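Local coordinates for protein type III restriction-modification enzyme EcoP15I Res subunit (Escherichia coli, PDB 4ZCF) that cleaves DNA as the restriction subunit of a type III restriction-modification enzyme, joining an ATP-binding helicase-like motor to an endonuclease domain and acting together with the Mod subunits, at residues Y92-K103 with H135-L144; H13-V24 with N262-V270. All coordinates share one frame; numbering follows the deposited sequence.

Interaction 1 (Y92-K103 with H135-L144); sequences YTYIKTIFDLNK and HFRDDYKREL. With AMP (adenosine monophosphate), chain H.
The hydroxyl of Tyr140 lies between two charged side chains of helix 90-105. Lys96 NZ donates to Tyr140 OH at 2.7 Å, and the same hydroxyl donates to Asp100 OD1, also at 2.7 Å, meeting the carboxylate from above its plane. Both partners stand at the edge of the tyrosine ring, while Phe99 CB sits over the centre of one face. A phenylalanine in place of Tyr140 would probably keep that ring packing but leave Lys96 and Asp100 without the hydroxyl that links them.

At the two ends of the contact the polar groups pair again. Tyr92 OH and His135 NE2 share a hydrogen bond of 2.8 Å; with CG anti to the backbone N (chi1 174°), Tyr92 swings its ring out across to His135. Arg142 NE donates to Asn102 OD1 (2.9 Å) in the carbonyl plane, and Asn102 ND2 is satisfied by the backbone oxygen of Ile107, so both ends of this amide are used. Between these bonds the rings of Phe99 and Phe136 form an offset stack, centroids 4.2 Å apart, with Leu144 CD2 at the rim of Phe99.

The two helix segments run at 31° to each other. Helix 117-128 touches Ile95 and Leu144, strand 180-186 packs on Phe99 and Asn102, and helix 12-22 meets Tyr92 and Asp100.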
loop_
_atom_site.group_PDB
_atom_site.type_symbol
_atom_site.label_atom_id
_atom_site.label_comp_id
_atom_site.label_asym_id
_atom_site.label_seq_id
_atom_site.Cartn_x
_atom_site.Cartn_y
_atom_site.Cartn_z
ATOM N N TYR C 92 -2.718 19.299 -24.326
ATOM C CA TYR C 92 -2.466 20.572 -23.645
ATOM C C TYR C 92 -3.751 21.437 -23.576
ATOM O O TYR C 92 -4.043 22.004 -22.519
ATOM C CB TYR C 92 -1.338 21.358 -24.330
ATOM C CG TYR C 92 -1.155 22.746 -23.747
ATOM C CD1 TYR C 92 -0.423 22.944 -22.582
ATOM C CD2 TYR C 92 -1.744 23.858 -24.344
ATOM C CE1 TYR C 92 -0.278 24.215 -22.028
ATOM C CE2 TYR C 92 -1.612 25.130 -23.796
ATOM C CZ TYR C 92 -0.880 25.305 -22.635
ATOM O OH TYR C 92 -0.776 26.561 -22.083
ATOM N N THR C 93 -4.503 21.530 -24.712
ATOM C CA THR C 93 -5.743 22.294 -24.851
ATOM C C THR C 93 -6.832 21.828 -23.875
ATOM O O THR C 93 -7.392 22.661 -23.170
ATOM C CB THR C 93 -6.191 22.346 -26.323
ATOM O OG1 THR C 93 -5.194 23.021 -27.105
ATOM C CG2 THR C 93 -7.537 23.028 -26.501
ATOM N N TYR C 94 -7.116 20.512 -23.816
ATOM C CA TYR C 94 -8.109 20.007 -22.881
ATOM C C TYR C 94 -7.703 20.169 -21.419
ATOM O O TYR C 94 -8.556 20.399 -20.564
ATOM C CB TYR C 94 -8.663 18.620 -23.256
ATOM C CG TYR C 94 -7.824 17.379 -23.036
ATOM C CD1 TYR C 94 -7.439 16.990 -21.749
ATOM C CD2 TYR C 94 -7.631 16.463 -24.062
ATOM C CE1 TYR C 94 -6.760 15.793 -21.525
ATOM C CE2 TYR C 94 -6.956 15.263 -23.849
ATOM C CZ TYR C 94 -6.514 14.935 -22.581
ATOM O OH TYR C 94 -5.856 13.743 -22.391
ATOM N N ILE C 95 -6.393 20.108 -21.145
ATOM C CA ILE C 95 -5.880 20.315 -19.794
ATOM C C ILE C 95 -6.037 21.788 -19.427
ATOM O O ILE C 95 -6.557 22.090 -18.353
ATOM C CB ILE C 95 -4.447 19.761 -19.599
ATOM C CG1 ILE C 95 -4.457 18.212 -19.679
ATOM C CG2 ILE C 95 -3.887 20.220 -18.265
ATOM C CD1 ILE C 95 -3.118 17.551 -20.044
ATOM N N LYS C 96 -5.645 22.701 -20.339
ATOM C CA LYS C 96 -5.801 24.137 -20.103
ATOM C C LYS C 96 -7.275 24.514 -19.900
ATOM O O LYS C 96 -7.560 25.356 -19.060
ATOM C CB LYS C 96 -5.143 24.986 -21.203
ATOM C CG LYS C 96 -4.886 26.409 -20.724
ATOM C CD LYS C 96 -4.164 27.277 -21.751
ATOM C CE LYS C 96 -4.593 28.725 -21.643
ATOM N NZ LYS C 96 -4.454 29.265 -20.258
ATOM N N THR C 97 -8.200 23.841 -20.604
ATOM C CA THR C 97 -9.640 24.053 -20.451
ATOM C C THR C 97 -10.112 23.611 -19.043
ATOM O O THR C 97 -10.917 24.311 -18.435
ATOM C CB THR C 97 -10.417 23.391 -21.591
ATOM O OG1 THR C 97 -9.760 23.618 -22.830
ATOM C CG2 THR C 97 -11.829 23.899 -21.690
ATOM N N ILE C 98 -9.583 22.478 -18.519
ATOM C CA ILE C 98 -9.876 21.955 -17.179
ATOM C C ILE C 98 -9.567 23.026 -16.108
ATOM O O ILE C 98 -10.338 23.198 -15.155
ATOM C CB ILE C 98 -9.091 20.635 -16.961
ATOM C CG1 ILE C 98 -9.892 19.445 -17.480
ATOM C CG2 ILE C 98 -8.645 20.434 -15.490
ATOM C CD1 ILE C 98 -9.050 18.254 -17.867
ATOM N N PHE C 99 -8.440 23.753 -16.302
ATOM C CA PHE C 99 -7.977 24.845 -15.441
ATOM C C PHE C 99 -8.848 26.053 -15.588
ATOM O O PHE C 99 -9.093 26.727 -14.589
ATOM C CB PHE C 99 -6.523 25.208 -15.728
ATOM C CG PHE C 99 -5.536 24.276 -15.080
ATOM C CD1 PHE C 99 -5.099 24.496 -13.780
ATOM C CD2 PHE C 99 -5.053 23.166 -15.762
ATOM C CE1 PHE C 99 -4.198 23.616 -13.172
ATOM C CE2 PHE C 99 -4.150 22.291 -15.155
ATOM C CZ PHE C 99 -3.730 22.522 -13.864
ATOM N N ASP C 100 -9.365 26.308 -16.817
ATOM C CA ASP C 100 -10.284 27.426 -17.093
ATOM C C ASP C 100 -11.697 27.193 -16.544
ATOM O O ASP C 100 -12.276 28.116 -15.960
ATOM C CB ASP C 100 -10.253 27.857 -18.566
ATOM C CG ASP C 100 -9.189 28.896 -18.880
ATOM O OD1 ASP C 100 -8.566 29.422 -17.933
ATOM O OD2 ASP C 100 -9.023 29.231 -20.060
ATOM N N LEU C 101 -12.218 25.955 -16.634
ATOM C CA LEU C 101 -13.525 25.611 -16.048
ATOM C C LEU C 101 -13.431 25.658 -14.514
ATOM O O LEU C 101 -14.410 25.977 -13.832
ATOM C CB LEU C 101 -14.045 24.249 -16.540
ATOM C CG LEU C 101 -14.481 24.200 -18.008
ATOM C CD1 LEU C 101 -14.397 22.781 -18.542
ATOM C CD2 LEU C 101 -15.897 24.787 -18.193
ATOM N N ASN C 102 -12.222 25.410 -13.989
ATOM C CA ASN C 102 -11.955 25.517 -12.570
ATOM C C ASN C 102 -11.869 26.990 -12.146
ATOM O O ASN C 102 -12.461 27.363 -11.134
ATOM C CB ASN C 102 -10.679 24.788 -12.197
ATOM C CG ASN C 102 -10.369 24.922 -10.734
ATOM O OD1 ASN C 102 -9.499 25.706 -10.343
ATOM N ND2 ASN C 102 -11.126 24.227 -9.893
ATOM N N LYS C 103 -11.124 27.822 -12.900
ATOM C CA LYS C 103 -10.976 29.247 -12.580
ATOM C C LYS C 103 -12.365 29.930 -12.509
ATOM O O LYS C 103 -12.776 30.389 -11.437
ATOM C CB LYS C 103 -10.033 29.931 -13.591
ATOM C CG LYS C 103 -9.794 31.424 -13.346
ATOM C CD LYS C 103 -8.777 32.006 -14.315
ATOM C CE LYS C 103 -7.518 32.443 -13.606
ATOM N NZ LYS C 103 -6.355 32.561 -14.534
ATOM N N HIS C 135 4.237 25.177 -15.172
ATOM C CA HIS C 135 3.453 25.962 -16.134
ATOM C C HIS C 135 2.090 26.368 -15.566
ATOM O O HIS C 135 1.772 27.552 -15.543
ATOM C CB HIS C 135 3.295 25.197 -17.466
ATOM C CG HIS C 135 2.440 25.890 -18.489
ATOM N ND1 HIS C 135 2.937 26.909 -19.271
ATOM C CD2 HIS C 135 1.147 25.664 -18.834
ATOM C CE1 HIS C 135 1.934 27.283 -20.048
ATOM N NE2 HIS C 135 0.842 26.555 -19.825
ATOM N N PHE C 136 1.320 25.398 -15.061
ATOM C CA PHE C 136 -0.016 25.640 -14.518
ATOM C C PHE C 136 -0.129 26.229 -13.115
ATOM O O PHE C 136 -1.173 26.804 -12.803
ATOM C CB PHE C 136 -0.931 24.434 -14.723
ATOM C CG PHE C 136 -1.370 24.226 -16.151
ATOM C CD1 PHE C 136 -2.196 25.154 -16.786
ATOM C CD2 PHE C 136 -1.012 23.075 -16.843
ATOM C CE1 PHE C 136 -2.624 24.949 -18.101
ATOM C CE2 PHE C 136 -1.454 22.865 -18.154
ATOM C CZ PHE C 136 -2.263 23.802 -18.772
ATOM N N ARG C 137 0.926 26.124 -12.287
ATOM C CA ARG C 137 0.968 26.709 -10.931
ATOM C C ARG C 137 1.244 28.209 -11.064
ATOM O O ARG C 137 0.720 29.008 -10.292
ATOM C CB ARG C 137 2.060 26.026 -10.080
ATOM C CG ARG C 137 2.192 26.505 -8.623
ATOM C CD ARG C 137 3.027 25.573 -7.748
ATOM N NE ARG C 137 4.299 25.221 -8.368
ATOM C CZ ARG C 137 4.663 23.987 -8.699
ATOM N NH1 ARG C 137 3.855 22.957 -8.451
ATOM N NH2 ARG C 137 5.835 23.769 -9.275
ATOM N N ASP C 138 2.062 28.588 -12.053
ATOM C CA ASP C 138 2.365 29.987 -12.314
ATOM C C ASP C 138 1.105 30.716 -12.807
ATOM O O ASP C 138 0.711 31.736 -12.230
ATOM C CB ASP C 138 3.488 30.112 -13.354
ATOM C CG ASP C 138 4.894 29.855 -12.835
ATOM O OD1 ASP C 138 5.130 30.070 -11.615
ATOM O OD2 ASP C 138 5.767 29.477 -13.655
ATOM N N ASP C 139 0.467 30.168 -13.846
ATOM C CA ASP C 139 -0.681 30.761 -14.498
ATOM C C ASP C 139 -1.988 30.720 -13.712
ATOM O O ASP C 139 -2.813 31.605 -13.916
ATOM C CB ASP C 139 -0.861 30.165 -15.903
ATOM C CG ASP C 139 0.213 30.505 -16.934
ATOM O OD1 ASP C 139 0.984 31.475 -16.702
ATOM O OD2 ASP C 139 0.246 29.838 -18.002
ATOM N N TYR C 140 -2.188 29.716 -12.822
ATOM C CA TYR C 140 -3.453 29.550 -12.080
ATOM C C TYR C 140 -3.388 29.455 -10.567
ATOM O O TYR C 140 -4.442 29.556 -9.929
ATOM C CB TYR C 140 -4.228 28.322 -12.611
ATOM C CG TYR C 140 -4.678 28.452 -14.051
ATOM C CD1 TYR C 140 -3.849 28.060 -15.100
ATOM C CD2 TYR C 140 -5.918 28.995 -14.367
ATOM C CE1 TYR C 140 -4.239 28.212 -16.429
ATOM C CE2 TYR C 140 -6.343 29.097 -15.686
ATOM C CZ TYR C 140 -5.493 28.720 -16.717
ATOM O OH TYR C 140 -5.893 28.831 -18.024
ATOM N N LYS C 141 -2.182 29.232 -9.981
ATOM C CA LYS C 141 -1.973 29.000 -8.543
ATOM C C LYS C 141 -2.825 27.784 -8.122
ATOM O O LYS C 141 -3.522 27.798 -7.104
ATOM C CB LYS C 141 -2.299 30.251 -7.726
ATOM N N ARG C 142 -2.783 26.737 -8.979
ATOM C CA ARG C 142 -3.499 25.474 -8.828
ATOM C C ARG C 142 -2.561 24.279 -8.966
ATOM O O ARG C 142 -1.547 24.346 -9.665
ATOM C CB ARG C 142 -4.638 25.343 -9.860
ATOM C CG ARG C 142 -5.787 26.321 -9.680
ATOM C CD ARG C 142 -6.579 26.078 -8.411
ATOM N NE ARG C 142 -7.796 26.888 -8.369
ATOM C CZ ARG C 142 -7.877 28.109 -7.851
ATOM N NH1 ARG C 142 -6.802 28.693 -7.337
ATOM N NH2 ARG C 142 -9.033 28.761 -7.852
ATOM N N GLU C 143 -2.927 23.175 -8.298
ATOM C CA GLU C 143 -2.192 21.911 -8.312
ATOM C C GLU C 143 -3.122 20.836 -8.813
ATOM O O GLU C 143 -4.257 20.763 -8.363
ATOM C CB GLU C 143 -1.706 21.527 -6.901
ATOM C CG GLU C 143 -0.900 22.588 -6.181
ATOM C CD GLU C 143 0.489 22.895 -6.708
ATOM O OE1 GLU C 143 1.058 22.073 -7.470
ATOM O OE2 GLU C 143 1.023 23.955 -6.306
ATOM N N LEU C 144 -2.667 20.006 -9.738
ATOM C CA LEU C 144 -3.530 18.924 -10.161
ATOM C C LEU C 144 -3.138 17.606 -9.473
ATOM O O LEU C 144 -1.954 17.265 -9.383
ATOM C CB LEU C 144 -3.694 18.807 -11.697
ATOM C CG LEU C 144 -2.470 18.465 -12.550
ATOM C CD1 LEU C 144 -2.278 16.958 -12.675
ATOM C CD2 LEU C 144 -2.642 19.017 -13.940
HETATM P P AMP H . -2.889 11.939 -26.751
HETATM O O1P AMP H . -3.468 10.780 -27.472
HETATM O O2P AMP H . -3.507 13.107 -27.426
HETATM O O3P AMP H . -3.544 11.914 -25.419
HETATM O "O5'" AMP H . -1.296 11.932 -26.667
HETATM C "C5'" AMP H . -0.547 13.024 -27.170
HETATM C "C4'" AMP H . 0.685 13.273 -26.359
HETATM O "O4'" AMP H . 1.421 14.410 -26.886
HETATM C "C3'" AMP H . 0.327 13.636 -24.960
HETATM O "O3'" AMP H . 0.315 12.452 -24.162
HETATM C "C2'" AMP H . 1.333 14.622 -24.526
HETATM O "O2'" AMP H . 2.429 13.973 -23.865
HETATM C "C1'" AMP H . 1.850 15.253 -25.778
HETATM N N9 AMP H . 1.464 16.595 -25.953
HETATM C C8 AMP H . 0.217 16.965 -26.172
HETATM N N7 AMP H . 0.164 18.315 -26.342
HETATM C C5 AMP H . 1.553 18.785 -26.257
HETATM C C6 AMP H . 2.262 20.017 -26.341
HETATM N N6 AMP H . 1.575 21.236 -26.572
HETATM N N1 AMP H . 3.611 20.008 -26.189
HETATM C C2 AMP H . 4.286 18.891 -25.958
HETATM N N3 AMP H . 3.692 17.704 -25.866
HETATM C C4 AMP H . 2.352 17.577 -26.005
#

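Interaction 2 (H13-V24 with N262-V270); sequences HQKAGVDAVMNV and NLVYRLTAV
Tyr265 lays one face of its ring against the backbone of helix 12-22 at Gly17. Gly17 CA stands over the centre of the ring, 3.9 Å from the centroid and 13° off the normal, a CH-pi contact in which the alpha carbon itself is the partner. With CG anti to the backbone N (chi1 -179°), the ring lies along the strand, and its hydroxyl end is carried toward His13. Two alanines flank the glycine: Ala16 CB touches Tyr265 CE1 at 3.6 Å, near the hydroxyl end, and Ala20 CB meets Tyr265 CB at the root of the side chain. Beyond the ring, the phenol oxygen comes to 2.6 Å from the carbonyl oxygen of His13, a hydrogen bond that is weak in its geometry.

Helix and strand segments run almost antiparallel, at 171°, so the remaining contacts follow in reverse order. Toward the start of the strand, Val264 turns its two methyls to different partners: CG1 lies against Ala20 CB at 3.7 Å, and CG2 meets Val24 CG2. At the far end Leu267 CD2 approaches His13 CD2 at 3.6 Å, the two side chains slanting across one another. The imidazole's polar end is engaged elsewhere, His13 NE2 bonding to Thr88 O.

Helix 12-22, whose Gln14 belongs to the AMP pocket, thus packs against 263-267, an edge strand of the sheet. Helix 50-64 adds Asn64 against Ala20 and Tyr265, and Val82 of strand 79-84 reaches both Val21 and Tyr265. The chemistry of this buried contact is therefore mainly apolar: small residues on the helix let an aromatic ring lie close to the backbone, and the single weak phenol bond adds a polar contact at its tip.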
loop_
_atom_site.group_PDB
_atom_site.type_symbol
_atom_site.label_atom_id
_atom_site.label_comp_id
_atom_site.label_asym_id
_atom_site.label_seq_id
_atom_site.Cartn_x
_atom_site.Cartn_y
_atom_site.Cartn_z
ATOM N N HIS C 13 -3.470 28.721 -32.140
ATOM C CA HIS C 13 -4.312 27.586 -32.535
ATOM C C HIS C 13 -4.804 26.777 -31.340
ATOM O O HIS C 13 -5.777 26.044 -31.470
ATOM C CB HIS C 13 -3.609 26.700 -33.579
ATOM C CG HIS C 13 -2.520 25.828 -33.028
ATOM N ND1 HIS C 13 -1.205 26.269 -32.957
ATOM C CD2 HIS C 13 -2.584 24.564 -32.551
ATOM C CE1 HIS C 13 -0.521 25.266 -32.435
ATOM N NE2 HIS C 13 -1.309 24.219 -32.170
ATOM N N GLN C 14 -4.128 26.917 -30.176
ATOM C CA GLN C 14 -4.489 26.281 -28.906
ATOM C C GLN C 14 -5.449 27.148 -28.086
ATOM O O GLN C 14 -6.513 26.655 -27.707
ATOM C CB GLN C 14 -3.253 25.878 -28.097
ATOM C CG GLN C 14 -2.643 24.570 -28.600
ATOM C CD GLN C 14 -1.294 24.213 -28.027
ATOM O OE1 GLN C 14 -0.746 23.158 -28.332
ATOM N NE2 GLN C 14 -0.707 25.070 -27.202
ATOM N N LYS C 15 -5.089 28.439 -27.845
ATOM C CA LYS C 15 -5.885 29.426 -27.098
ATOM C C LYS C 15 -7.267 29.567 -27.696
ATOM O O LYS C 15 -8.217 29.782 -26.953
ATOM C CB LYS C 15 -5.188 30.776 -27.102
ATOM N N ALA C 16 -7.382 29.405 -29.036
ATOM C CA ALA C 16 -8.640 29.460 -29.784
ATOM C C ALA C 16 -9.602 28.342 -29.356
ATOM O O ALA C 16 -10.790 28.600 -29.164
ATOM C CB ALA C 16 -8.358 29.394 -31.278
ATOM N N GLY C 17 -9.069 27.141 -29.147
ATOM C CA GLY C 17 -9.841 25.995 -28.667
ATOM C C GLY C 17 -10.237 26.104 -27.200
ATOM O O GLY C 17 -11.298 25.618 -26.802
ATOM N N VAL C 18 -9.385 26.729 -26.374
ATOM C CA VAL C 18 -9.686 26.906 -24.955
ATOM C C VAL C 18 -10.906 27.806 -24.854
ATOM O O VAL C 18 -11.875 27.447 -24.204
ATOM C CB VAL C 18 -8.492 27.473 -24.140
ATOM C CG1 VAL C 18 -8.840 27.561 -22.663
ATOM C CG2 VAL C 18 -7.221 26.654 -24.344
ATOM N N ASP C 19 -10.859 28.950 -25.557
ATOM C CA ASP C 19 -11.891 29.989 -25.617
ATOM C C ASP C 19 -13.191 29.442 -26.190
ATOM O O ASP C 19 -14.259 29.751 -25.665
ATOM C CB ASP C 19 -11.399 31.177 -26.463
ATOM C CG ASP C 19 -10.201 31.948 -25.922
ATOM O OD1 ASP C 19 -9.627 31.520 -24.889
ATOM O OD2 ASP C 19 -9.808 32.952 -26.554
ATOM N N ALA C 20 -13.099 28.607 -27.244
ATOM C CA ALA C 20 -14.269 28.027 -27.884
ATOM C C ALA C 20 -15.123 27.153 -26.941
ATOM O O ALA C 20 -16.345 27.169 -27.071
ATOM C CB ALA C 20 -13.868 27.288 -29.142
ATOM N N VAL C 21 -14.501 26.465 -25.944
ATOM C CA VAL C 21 -15.228 25.661 -24.934
ATOM C C VAL C 21 -15.708 26.595 -23.816
ATOM O O VAL C 21 -16.817 26.425 -23.297
ATOM C CB VAL C 21 -14.407 24.461 -24.372
ATOM C CG1 VAL C 21 -15.229 23.612 -23.403
ATOM C CG2 VAL C 21 -13.862 23.585 -25.493
ATOM N N MET C 22 -14.873 27.583 -23.447
ATOM C CA MET C 22 -15.223 28.565 -22.410
ATOM C C MET C 22 -16.427 29.464 -22.777
ATOM O O MET C 22 -17.237 29.779 -21.893
ATOM C CB MET C 22 -14.001 29.417 -22.007
ATOM C CG MET C 22 -13.010 28.701 -21.082
ATOM S SD MET C 22 -13.720 27.614 -19.812
ATOM C CE MET C 22 -14.447 28.793 -18.697
ATOM N N ASN C 23 -16.540 29.859 -24.076
ATOM C CA ASN C 23 -17.620 30.713 -24.593
ATOM C C ASN C 23 -19.028 30.063 -24.543
ATOM O O ASN C 23 -20.023 30.786 -24.510
ATOM C CB ASN C 23 -17.300 31.237 -25.989
ATOM C CG ASN C 23 -16.142 32.194 -26.076
ATOM O OD1 ASN C 23 -15.957 33.075 -25.226
ATOM N ND2 ASN C 23 -15.355 32.062 -27.144
ATOM N N VAL C 24 -19.095 28.711 -24.499
ATOM C CA VAL C 24 -20.308 27.892 -24.369
ATOM C C VAL C 24 -20.929 28.126 -22.979
ATOM O O VAL C 24 -22.142 27.998 -22.814
ATOM C CB VAL C 24 -19.963 26.388 -24.606
ATOM C CG1 VAL C 24 -21.052 25.440 -24.108
ATOM C CG2 VAL C 24 -19.654 26.117 -26.066
ATOM N N ASN C 262 -22.139 19.111 -30.850
ATOM C CA ASN C 262 -22.057 20.570 -30.781
ATOM C C ASN C 262 -20.633 20.979 -31.166
ATOM O O ASN C 262 -19.772 21.095 -30.296
ATOM C CB ASN C 262 -22.461 21.092 -29.393
ATOM C CG ASN C 262 -23.943 20.985 -29.109
ATOM O OD1 ASN C 262 -24.760 21.682 -29.708
ATOM N ND2 ASN C 262 -24.333 20.123 -28.187
ATOM N N LEU C 263 -20.365 21.123 -32.481
ATOM C CA LEU C 263 -19.033 21.490 -32.954
ATOM C C LEU C 263 -18.735 22.934 -32.621
ATOM O O LEU C 263 -19.405 23.854 -33.098
ATOM C CB LEU C 263 -18.792 21.154 -34.431
ATOM C CG LEU C 263 -17.405 21.507 -34.979
ATOM C CD1 LEU C 263 -16.304 20.736 -34.266
ATOM C CD2 LEU C 263 -17.331 21.266 -36.469
ATOM N N VAL C 264 -17.743 23.111 -31.750
ATOM C CA VAL C 264 -17.348 24.388 -31.190
ATOM C C VAL C 264 -16.017 24.915 -31.759
ATOM O O VAL C 264 -15.836 26.131 -31.871
ATOM C CB VAL C 264 -17.427 24.245 -29.648
ATOM C CG1 VAL C 264 -16.076 24.321 -28.949
ATOM C CG2 VAL C 264 -18.433 25.202 -29.056
ATOM N N TYR C 265 -15.116 24.005 -32.171
ATOM C CA TYR C 265 -13.817 24.369 -32.713
ATOM C C TYR C 265 -13.334 23.324 -33.723
ATOM O O TYR C 265 -13.496 22.140 -33.489
ATOM C CB TYR C 265 -12.806 24.582 -31.556
ATOM C CG TYR C 265 -11.417 24.989 -32.001
ATOM C CD1 TYR C 265 -11.158 26.278 -32.453
ATOM C CD2 TYR C 265 -10.365 24.077 -31.992
ATOM C CE1 TYR C 265 -9.901 26.634 -32.938
ATOM C CE2 TYR C 265 -9.098 24.430 -32.452
ATOM C CZ TYR C 265 -8.866 25.715 -32.910
ATOM O OH TYR C 265 -7.618 26.079 -33.347
ATOM N N ARG C 266 -12.744 23.770 -34.845
ATOM C CA ARG C 266 -12.195 22.914 -35.896
ATOM C C ARG C 266 -10.867 23.430 -36.484
ATOM O O ARG C 266 -10.820 24.453 -37.179
ATOM C CB ARG C 266 -13.232 22.632 -36.994
ATOM C CG ARG C 266 -12.827 21.531 -37.970
ATOM C CD ARG C 266 -14.000 20.645 -38.329
ATOM N NE ARG C 266 -15.025 21.357 -39.094
ATOM C CZ ARG C 266 -15.138 21.321 -40.419
ATOM N NH1 ARG C 266 -14.287 20.604 -41.147
ATOM N NH2 ARG C 266 -16.103 21.998 -41.025
ATOM N N LEU C 267 -9.793 22.700 -36.184
ATOM C CA LEU C 267 -8.448 22.916 -36.687
ATOM C C LEU C 267 -8.145 21.630 -37.407
ATOM O O LEU C 267 -7.866 20.615 -36.768
ATOM C CB LEU C 267 -7.452 23.141 -35.532
ATOM C CG LEU C 267 -5.975 23.279 -35.917
ATOM C CD1 LEU C 267 -5.700 24.604 -36.639
ATOM C CD2 LEU C 267 -5.109 23.161 -34.711
ATOM N N THR C 268 -8.188 21.702 -38.723
ATOM C CA THR C 268 -7.991 20.601 -39.644
ATOM C C THR C 268 -6.572 20.288 -39.979
ATOM O O THR C 268 -5.691 21.022 -39.647
ATOM C CB THR C 268 -8.638 20.913 -40.969
ATOM O OG1 THR C 268 -8.092 22.135 -41.450
ATOM C CG2 THR C 268 -10.110 21.057 -40.790
ATOM N N ALA C 269 -6.387 19.179 -40.670
ATOM C CA ALA C 269 -5.108 18.781 -41.231
ATOM C C ALA C 269 -4.510 19.704 -42.270
ATOM O O ALA C 269 -3.313 19.854 -42.308
ATOM C CB ALA C 269 -5.198 17.392 -41.800
ATOM N N VAL C 270 -5.316 20.274 -43.151
ATOM C CA VAL C 270 -4.803 21.326 -44.012
ATOM C C VAL C 270 -4.357 22.581 -43.277
ATOM O O VAL C 270 -3.293 23.078 -43.528
ATOM C CB VAL C 270 -5.725 21.634 -45.218
ATOM C CG1 VAL C 270 -6.525 20.420 -45.594
ATOM C CG2 VAL C 270 -6.629 22.823 -44.981
#

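In the fold
The centres of interactions 1 and 2 lie about 17 Å apart, and both reach the same seven-stranded parallel sheet of a P-loop NTPase-type domain. They reach its outermost strands: 143-148 belongs to interaction 1, and 263-267 to interaction 2. Along the chain interaction 1 is nested inside the long loop that interaction 2 closes. Helices 12-22 and 90-105 join them directly: Val18 and Met22 pack on Asp100. Gln14 of segment 13-24 and Tyr92 of segment 92-103 both line the AMP pocket, so these two adjoining helices both contribute to the nucleotide site of the helicase-like motor.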